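Local coordinates for relaxosome protein TraM (Escherichia coli, PDB 4QPO), which binds plasmid DNA as a homotetramer and forms part of the relaxosome, which facilitates the cut made by TraI at the origin of transfer during conjugation, at residues I15-I19 with V32-A38. Residues are numbered along the deposited sequence; the frame is centred on the assembly and turned at random.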
loop_
_atom_site.group_PDB
_atom_site.type_symbol
_atom_site.label_atom_id
_atom_site.label_comp_id
_atom_site.label_asym_id
_atom_site.label_seq_id
_atom_site.Cartn_x
_atom_site.Cartn_y
_atom_site.Cartn_z
ATOM N N ILE A 15 -5.614 -1.845 14.723
ATOM C CA ILE A 15 -6.097 -0.472 14.875
ATOM C C ILE A 15 -5.850 0.052 16.292
ATOM O O ILE A 15 -5.441 1.194 16.477
ATOM C CB ILE A 15 -7.604 -0.328 14.586
ATOM C CG1 ILE A 15 -8.012 -1.112 13.341
ATOM C CG2 ILE A 15 -7.967 1.149 14.463
ATOM C CD1 ILE A 15 -7.250 -0.724 12.135
ATOM N N ASN A 16 -6.129 -0.782 17.286
ATOM C CA ASN A 16 -5.877 -0.414 18.675
ATOM C C ASN A 16 -4.422 -0.055 18.927
ATOM O O ASN A 16 -4.128 0.916 19.623
ATOM C CB ASN A 16 -6.291 -1.546 19.602
ATOM C CG ASN A 16 -7.787 -1.625 19.774
ATOM O OD1 ASN A 16 -8.500 -0.658 19.511
ATOM N ND2 ASN A 16 -8.276 -2.774 20.244
ATOM N N ALA A 17 -3.516 -0.848 18.361
ATOM C CA ALA A 17 -2.082 -0.612 18.516
ATOM C C ALA A 17 -1.669 0.703 17.848
ATOM O O ALA A 17 -0.784 1.401 18.334
ATOM C CB ALA A 17 -1.291 -1.769 17.943
ATOM N N ILE A 18 -2.314 1.038 16.734
ATOM C CA ILE A 18 -2.073 2.324 16.091
ATOM C C ILE A 18 -2.427 3.421 17.065
ATOM O O ILE A 18 -1.623 4.310 17.310
ATOM C CB ILE A 18 -2.898 2.523 14.803
ATOM C CG1 ILE A 18 -2.582 1.443 13.774
ATOM C CG2 ILE A 18 -2.630 3.907 14.207
ATOM C CD1 ILE A 18 -1.210 1.546 13.218
ATOM N N ILE A 19 -3.637 3.333 17.616
ATOM C CA ILE A 19 -4.137 4.276 18.610
ATOM C C ILE A 19 -3.119 4.501 19.735
ATOM O O ILE A 19 -2.821 5.639 20.098
ATOM C CB ILE A 19 -5.471 3.783 19.228
ATOM C CG1 ILE A 19 -6.574 3.714 18.168
ATOM C CG2 ILE A 19 -5.889 4.683 20.382
ATOM C CD1 ILE A 19 -7.868 3.110 18.673
ATOM N N VAL A 32 -7.411 10.606 18.189
ATOM C CA VAL A 32 -6.973 9.307 17.650
ATOM C C VAL A 32 -7.932 8.165 18.044
ATOM O O VAL A 32 -7.542 7.001 18.183
ATOM C CB VAL A 32 -5.485 8.970 18.048
ATOM C CG1 VAL A 32 -5.327 8.372 19.460
ATOM C CG2 VAL A 32 -4.875 8.043 17.014
ATOM N N SER A 33 -9.212 8.509 18.158
ATOM C CA SER A 33 -10.267 7.526 18.380
ATOM C C SER A 33 -10.243 6.384 17.353
ATOM O O SER A 33 -9.630 6.498 16.282
ATOM C CB SER A 33 -11.625 8.212 18.338
ATOM O OG SER A 33 -11.817 8.831 17.081
ATOM N N PHE A 34 -10.912 5.286 17.687
ATOM C CA PHE A 34 -10.905 4.114 16.833
ATOM C C PHE A 34 -11.455 4.467 15.450
ATOM O O PHE A 34 -10.841 4.159 14.420
ATOM C CB PHE A 34 -11.716 2.975 17.461
ATOM C CG PHE A 34 -11.686 1.702 16.658
ATOM C CD1 PHE A 34 -12.592 1.488 15.630
ATOM C CD2 PHE A 34 -10.750 0.717 16.924
ATOM C CE1 PHE A 34 -12.559 0.316 14.892
ATOM C CE2 PHE A 34 -10.719 -0.453 16.183
ATOM C CZ PHE A 34 -11.621 -0.650 15.170
ATOM N N SER A 35 -12.609 5.123 15.440
ATOM C CA SER A 35 -13.306 5.423 14.191
ATOM C C SER A 35 -12.483 6.335 13.305
ATOM O O SER A 35 -12.395 6.120 12.113
ATOM C CB SER A 35 -14.665 6.069 14.474
ATOM O OG SER A 35 -15.536 5.147 15.099
ATOM N N ALA A 36 -11.891 7.363 13.899
ATOM C CA ALA A 36 -11.107 8.323 13.136
ATOM C C ALA A 36 -9.973 7.612 12.409
ATOM O O ALA A 36 -9.731 7.860 11.228
ATOM C CB ALA A 36 -10.563 9.416 14.049
ATOM N N THR A 37 -9.309 6.706 13.121
ATOM C CA THR A 37 -8.201 5.938 12.582
ATOM C C THR A 37 -8.678 4.965 11.507
ATOM O O THR A 37 -8.085 4.883 10.432
ATOM C CB THR A 37 -7.467 5.174 13.706
ATOM O OG1 THR A 37 -6.808 6.122 14.540
ATOM C CG2 THR A 37 -6.422 4.232 13.143
ATOM N N ALA A 38 -9.752 4.242 11.803
ATOM C CA ALA A 38 -10.361 3.323 10.857
ATOM C C ALA A 38 -10.754 4.035 9.569
ATOM O O ALA A 38 -10.520 3.542 8.477
ATOM C CB ALA A 38 -11.588 2.659 11.485
#
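Val32 and Ile19 meet where the loop runs into the second helix of this ribbon-helix-helix DNA-binding domain; the helical segments 15-19 and 34-38 cross at 107°, their axes 9.8 Å apart at closest approach. Val32 CG1 lies 3.8 Å from Ile19 CG2, a contact less certain because Val32 is poorly ordered, and the carbonyl oxygen of Val32 is covered by the same isoleucine, Ile19 CG1 standing 3.4 Å from Val32 O; that buried oxygen has no polar partner. Ser33 takes the N-cap position and starts the helix. The extended end of Ile19 (chi2 174°) then carries CD1 against the Phe34 backbone, 3.7 Å from Phe34 CA. With CG anti to the backbone N (chi1 -177°), the Phe34 ring lies against Ile15 and receives a CH-pi contact on one face, Ile15 CG2 sitting 4.0 Å from the ring centroid. Asn16 OD1 meets the edge of this ring, while Tyr12 adds a second aromatic ring beside it. Thr37 CG2 touches the CG2 methyls of both Ile15 and Ile18; Ile15 also packs on Leu46 and Ile18 on Met53, both of the second subunit. The Thr37 hydroxyl turns back along its own helix, Thr37 OG1 donating a weak 3.3 Å hydrogen bond to Ser33 O.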